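Local structure of FdtA domain-containing protein (Helicobacter canadensis MIT 98-5491, 7N67) at residues E48-E52 against L76-L80; I89-D93 against I111-W116. The protein acts as a cupin-fold sugar 3,4-ketoisomerase, probably shifting the keto group of a dTDP-linked 4-keto-6-deoxyhexose during biosynthesis of an unusual formylated sugar. One frame throughout, in Å; residues are numbered along the deposited sequence.

How the contacts relate
Contacts 1 and 2 follow one another along the chain, and their centres lie 13 Å apart. The backbone joins them where Gln78 O of contact 1 probably accepts a hydrogen bond from Ile111 N of contact 2, at 2.9 Å. Leu80 adds an apolar bridge: its CD1 is 3.7 Å from Ile111 CD1, and its CD2 is 3.8 Å from Ile89 CD1. Neither contact contains a nucleotide-pocket residue. Contact 1 comes nearer: the Gln78 side chain is about 6 Å from bound thymidine diphosphate, and its NE2 hydrogen-bonds Tyr57 OH of the pocket. Contact 2 is further off, the Ile89 side chain about 10 Å from the ligand, with Trp116 neighbouring dTDP-binding His71.

Contact 1 (E48-E52 against L76-L80); sequences EIPFE and LEQVL
Ile49 and Phe51 face Val79 and Glu77 from a loop that runs counter to segment 76-80, where strand 78-84 begins, and the CA atoms of Ile49 and Val79 remain 7.4 Å apart, a spacing that side chains and one water span in place of backbone pairing. Phe51 carries most of the meeting. Its CG sits between the backbone N and the carbonyl carbon (chi1 53°), which swings the ring across to the strand. There Val79 CG2 approaches the Phe51 ring obliquely, 3.8 Å from CE2, while the peptide joining Gln78 to Val79 meets the ring rim, with Val79 N in the ring plane. The two faces have different neighbours: Ile49 CG2 lies 3.4 Å above the plane of the Phe51 ring, offset toward its rim, and Glu77 O lies over the opposite face. Glu77 extends past the ring in the other direction, its CB 4.0 Å from Phe51 CD2 and its carboxylate turned 58° from the ring plane. Ile49 adds a second apolar touch, as its CD1 reaches Val79 CG1 at 4.1 Å. Pro50 is the centre of an inverse gamma turn, closed by a weak bond from Phe51 N to Ile49 O. The turn presents Pro50 O to a water that donates to it at 3.1 Å; the same water donates to Glu77 OE2 at 2.7 Å, a polar bridge beside the apolar contact. Gln78, pointing away from the loop, hydrogen-bonds pocket residue Tyr57. In the cupin barrel, strand 78-84 lies between strands 107-111 and 127-132, and the loop joining strands 38-44 and 55-60 folds over it. Phe110 of strand 107-111 touches Pro50, Phe51 and Glu77, while Leu131 of strand 127-132 and Leu43 of strand 38-44 pack on Ile49.

Contact 2 (I89-D93 against I111-W116); sequences IVLND and IGKNMW
Met115 curls onto Leu91 because its chain bends twice beyond CG, at chi2 (-75°) and chi3, which folds the methyl CE back toward Leu91 CB. The two side chains cross at a slant, and Met115 CE is 3.5 to 3.8 Å from all four side-chain carbons of Leu91. Leu91 CD2 also meets Ile111 CD1, at 3.9 Å. The sulfur of Met115 takes a different neighbour, resting 3.8 Å from Asp93 CB. Next to this apolar patch along the chain, the backbones of Asn92 and Trp116 form an antiparallel hydrogen-bonded pair. Asn92 N donates to Trp116 O at 2.9 Å with a fairly straight N-H (157°), although the donor is tilted from the carbonyl plane. The return bond, Trp116 N to Asn92 O, is equally short but more bent at the hydrogen (131°). Leu91 CA supplements the pair with a CA-H...O contact to Trp116 O at 3.5 Å. The side chains of Asn92 and Trp116 leave on the same sheet face, with CB atoms 4.4 Å apart. The Asn92 amide is held at both ends: OD1 accepts from Gly94 N in an Asx turn and bonds Tyr145 OH, while ND2 bonds Asp97 OD1 and Arg95 O. Tyr145 also meets the Trp116 ring edge-to-face. Ile111 ends strand 107-111 of one sheet and Trp116 opens strand 116-120 of the other, where Leu91 lies too; its packing on Ile111 joins the two sheets, and segment 111-116 is an intersheet connection characteristic of the cupin jelly roll.

Contact 1 (E48-E52 against L76-L80)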
loop_
_atom_site.group_PDB
_atom_site.type_symbol
_atom_site.label_atom_id
_atom_site.label_comp_id
_atom_site.label_asym_id
_atom_site.label_seq_id
_atom_site.Cartn_x
_atom_site.Cartn_y
_atom_site.Cartn_z
ATOM N N GLU B 48 -0.579 19.331 -18.113
ATOM C CA GLU B 48 -1.505 18.241 -17.701
ATOM C C GLU B 48 -2.440 18.779 -16.615
ATOM O O GLU B 48 -3.562 18.271 -16.537
ATOM C CB GLU B 48 -0.766 17.000 -17.215
ATOM C CG GLU B 48 0.094 16.365 -18.289
ATOM C CD GLU B 48 1.470 16.983 -18.438
ATOM O OE1 GLU B 48 1.832 17.855 -17.603
ATOM O OE2 GLU B 48 2.174 16.597 -19.387
ATOM N N ILE B 49 -1.977 19.755 -15.826
ATOM C CA ILE B 49 -2.760 20.477 -14.781
ATOM C C ILE B 49 -3.143 21.826 -15.362
ATOM O O ILE B 49 -2.259 22.630 -15.637
ATOM C CB ILE B 49 -1.929 20.693 -13.501
ATOM C CG1 ILE B 49 -1.277 19.402 -13.007
ATOM C CG2 ILE B 49 -2.773 21.355 -12.422
ATOM C CD1 ILE B 49 -2.245 18.266 -12.825
ATOM N N PRO B 50 -4.447 22.133 -15.530
ATOM C CA PRO B 50 -4.868 23.380 -16.172
ATOM C C PRO B 50 -4.995 24.548 -15.178
ATOM O O PRO B 50 -5.962 25.275 -15.228
ATOM C CB PRO B 50 -6.205 22.950 -16.787
ATOM C CG PRO B 50 -6.789 22.047 -15.714
ATOM C CD PRO B 50 -5.589 21.279 -15.178
ATOM N N PHE B 51 -4.011 24.686 -14.296
ATOM C CA PHE B 51 -3.813 25.852 -13.405
ATOM C C PHE B 51 -2.383 25.790 -12.862
ATOM O O PHE B 51 -1.644 24.846 -13.213
ATOM C CB PHE B 51 -4.863 25.875 -12.297
ATOM C CG PHE B 51 -4.971 24.603 -11.497
ATOM C CD1 PHE B 51 -4.017 24.273 -10.547
ATOM C CD2 PHE B 51 -6.057 23.748 -11.662
ATOM C CE1 PHE B 51 -4.141 23.113 -9.791
ATOM C CE2 PHE B 51 -6.174 22.587 -10.910
ATOM C CZ PHE B 51 -5.217 22.273 -9.973
ATOM N N GLU B 52 -1.992 26.778 -12.061
ATOM C CA GLU B 52 -0.649 26.828 -11.447
ATOM C C GLU B 52 -0.733 26.266 -10.038
ATOM O O GLU B 52 -1.437 26.890 -9.205
ATOM C CB GLU B 52 -0.124 28.259 -11.392
ATOM C CG GLU B 52 0.262 28.790 -12.750
ATOM C CD GLU B 52 0.937 30.142 -12.678
ATOM O OE1 GLU B 52 1.726 30.422 -13.579
ATOM O OE2 GLU B 52 0.691 30.893 -11.706
ATOM N N LEU B 76 -11.336 28.053 -5.684
ATOM C CA LEU B 76 -10.300 26.988 -5.660
ATOM C C LEU B 76 -10.628 25.903 -6.692
ATOM O O LEU B 76 -11.724 25.321 -6.604
ATOM C CB LEU B 76 -10.202 26.390 -4.253
ATOM C CG LEU B 76 -9.020 25.441 -4.052
ATOM C CD1 LEU B 76 -7.697 26.193 -4.158
ATOM C CD2 LEU B 76 -9.123 24.726 -2.711
ATOM N N GLU B 77 -9.709 25.657 -7.637
ATOM C CA GLU B 77 -9.764 24.496 -8.565
ATOM C C GLU B 77 -8.793 23.457 -8.004
ATOM O O GLU B 77 -7.800 23.873 -7.388
ATOM C CB GLU B 77 -9.463 24.924 -10.000
ATOM C CG GLU B 77 -10.475 25.895 -10.578
ATOM C CD GLU B 77 -10.334 26.174 -12.067
ATOM O OE1 GLU B 77 -11.348 26.507 -12.695
ATOM O OE2 GLU B 77 -9.220 26.072 -12.604
ATOM N N GLN B 78 -9.117 22.167 -8.102
ATOM C CA GLN B 78 -8.274 21.066 -7.560
ATOM C C GLN B 78 -8.138 19.972 -8.622
ATOM O O GLN B 78 -9.028 19.881 -9.489
ATOM C CB GLN B 78 -8.875 20.492 -6.279
ATOM C CG GLN B 78 -8.803 21.428 -5.076
ATOM C CD GLN B 78 -9.237 20.705 -3.825
ATOM O OE1 GLN B 78 -9.887 19.672 -3.888
ATOM N NE2 GLN B 78 -8.869 21.218 -2.666
ATOM N N VAL B 79 -7.058 19.183 -8.553
ATOM C CA VAL B 79 -6.929 17.882 -9.274
ATOM C C VAL B 79 -6.633 16.777 -8.250
ATOM O O VAL B 79 -5.633 16.897 -7.531
ATOM C CB VAL B 79 -5.859 17.949 -10.374
ATOM C CG1 VAL B 79 -5.453 16.564 -10.858
ATOM C CG2 VAL B 79 -6.321 18.795 -11.537
ATOM N N LEU B 80 -7.472 15.739 -8.225
ATOM C CA LEU B 80 -7.415 14.610 -7.253
ATOM C C LEU B 80 -6.761 13.410 -7.928
ATOM O O LEU B 80 -7.095 13.132 -9.085
ATOM C CB LEU B 80 -8.835 14.250 -6.805
ATOM C CG LEU B 80 -9.359 15.008 -5.595
ATOM C CD1 LEU B 80 -9.440 16.493 -5.879
ATOM C CD2 LEU B 80 -10.707 14.453 -5.172
HETATM O O HOH W 1 -9.066 25.280 -15.134
#

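Contact 2 (I89-D93 against I111-W116)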
loop_
_atom_site.group_PDB
_atom_site.type_symbol
_atom_site.label_atom_id
_atom_site.label_comp_id
_atom_site.label_asym_id
_atom_site.label_seq_id
_atom_site.Cartn_x
_atom_site.Cartn_y
_atom_site.Cartn_z
ATOM N N ILE B 89 -15.345 9.424 -5.038
ATOM C CA ILE B 89 -15.578 10.900 -5.060
ATOM C C ILE B 89 -17.043 11.137 -5.405
ATOM O O ILE B 89 -17.476 10.613 -6.432
ATOM C CB ILE B 89 -14.659 11.648 -6.045
ATOM C CG1 ILE B 89 -13.196 11.201 -5.957
ATOM C CG2 ILE B 89 -14.804 13.146 -5.830
ATOM C CD1 ILE B 89 -12.621 11.262 -4.574
ATOM N N VAL B 90 -17.753 11.900 -4.569
ATOM C CA VAL B 90 -19.173 12.298 -4.799
ATOM C C VAL B 90 -19.220 13.817 -4.979
ATOM O O VAL B 90 -18.847 14.554 -4.045
ATOM C CB VAL B 90 -20.120 11.845 -3.669
ATOM C CG1 VAL B 90 -21.575 12.055 -4.059
ATOM C CG2 VAL B 90 -19.886 10.398 -3.266
ATOM N N LEU B 91 -19.718 14.229 -6.142
ATOM C CA LEU B 91 -19.696 15.604 -6.687
ATOM C C LEU B 91 -21.133 16.110 -6.805
ATOM O O LEU B 91 -22.011 15.375 -7.310
ATOM C CB LEU B 91 -19.042 15.576 -8.070
ATOM C CG LEU B 91 -17.555 15.237 -8.102
ATOM C CD1 LEU B 91 -17.011 15.447 -9.509
ATOM C CD2 LEU B 91 -16.777 16.064 -7.076
ATOM N N ASN B 92 -21.358 17.341 -6.381
ATOM C CA ASN B 92 -22.712 17.925 -6.372
ATOM C C ASN B 92 -22.547 19.414 -6.630
ATOM O O ASN B 92 -21.785 20.038 -5.879
ATOM C CB ASN B 92 -23.431 17.604 -5.061
ATOM C CG ASN B 92 -24.878 18.040 -5.104
ATOM O OD1 ASN B 92 -25.171 19.237 -5.126
ATOM N ND2 ASN B 92 -25.776 17.072 -5.163
ATOM N N ASP B 93 -23.213 19.935 -7.659
ATOM C CA ASP B 93 -23.213 21.381 -7.970
ATOM C C ASP B 93 -24.611 21.937 -7.683
ATOM O O ASP B 93 -24.941 22.988 -8.220
ATOM C CB ASP B 93 -22.708 21.623 -9.390
ATOM C CG ASP B 93 -23.634 21.109 -10.466
ATOM O OD1 ASP B 93 -23.254 21.220 -11.638
ATOM O OD2 ASP B 93 -24.732 20.607 -10.117
ATOM N N ILE B 111 -11.672 19.052 -10.475
ATOM C CA ILE B 111 -12.899 19.570 -9.821
ATOM C C ILE B 111 -12.840 21.097 -9.882
ATOM O O ILE B 111 -12.001 21.686 -9.182
ATOM C CB ILE B 111 -12.991 19.050 -8.377
ATOM C CG1 ILE B 111 -13.044 17.520 -8.348
ATOM C CG2 ILE B 111 -14.169 19.692 -7.655
ATOM C CD1 ILE B 111 -12.967 16.930 -6.970
ATOM N N GLY B 112 -13.718 21.704 -10.678
ATOM C CA GLY B 112 -13.775 23.163 -10.873
ATOM C C GLY B 112 -14.453 23.895 -9.724
ATOM O O GLY B 112 -14.445 23.407 -8.573
ATOM N N LYS B 113 -15.023 25.053 -10.053
ATOM C CA LYS B 113 -15.529 26.065 -9.094
ATOM C C LYS B 113 -16.949 25.714 -8.660
ATOM O O LYS B 113 -17.669 25.035 -9.430
ATOM C CB LYS B 113 -15.521 27.441 -9.765
ATOM C CG LYS B 113 -14.142 28.005 -10.058
ATOM C CD LYS B 113 -14.153 29.403 -10.640
ATOM C CE LYS B 113 -12.751 29.974 -10.676
ATOM N NZ LYS B 113 -12.675 31.228 -11.457
ATOM N N ASN B 114 -17.356 26.201 -7.489
ATOM C CA ASN B 114 -18.754 26.063 -7.024
ATOM C C ASN B 114 -19.139 24.582 -7.123
ATOM O O ASN B 114 -20.218 24.291 -7.674
ATOM C CB ASN B 114 -19.704 26.948 -7.847
ATOM C CG ASN B 114 -19.288 28.405 -7.882
ATOM O OD1 ASN B 114 -19.245 29.011 -8.950
ATOM N ND2 ASN B 114 -18.972 28.971 -6.734
ATOM N N MET B 115 -18.256 23.690 -6.650
ATOM C CA MET B 115 -18.475 22.220 -6.606
ATOM C C MET B 115 -18.368 21.733 -5.162
ATOM O O MET B 115 -17.290 21.858 -4.569
ATOM C CB MET B 115 -17.439 21.483 -7.458
ATOM C CG MET B 115 -17.720 21.528 -8.951
ATOM S SD MET B 115 -19.059 20.427 -9.467
ATOM C CE MET B 115 -18.341 18.826 -9.117
ATOM N N TRP B 116 -19.464 21.227 -4.607
ATOM C CA TRP B 116 -19.471 20.441 -3.351
ATOM C C TRP B 116 -18.890 19.070 -3.669
ATOM O O TRP B 116 -19.200 18.539 -4.772
ATOM C CB TRP B 116 -20.894 20.324 -2.804
ATOM C CG TRP B 116 -21.006 19.579 -1.512
ATOM C CD1 TRP B 116 -21.229 18.244 -1.360
ATOM C CD2 TRP B 116 -20.927 20.130 -0.185
ATOM N NE1 TRP B 116 -21.275 17.921 -0.030
ATOM C CE2 TRP B 116 -21.091 19.059 0.716
ATOM C CE3 TRP B 116 -20.712 21.409 0.329
ATOM C CZ2 TRP B 116 -21.097 19.241 2.096
ATOM C CZ3 TRP B 116 -20.702 21.587 1.695
ATOM C CH2 TRP B 116 -20.882 20.514 2.566
#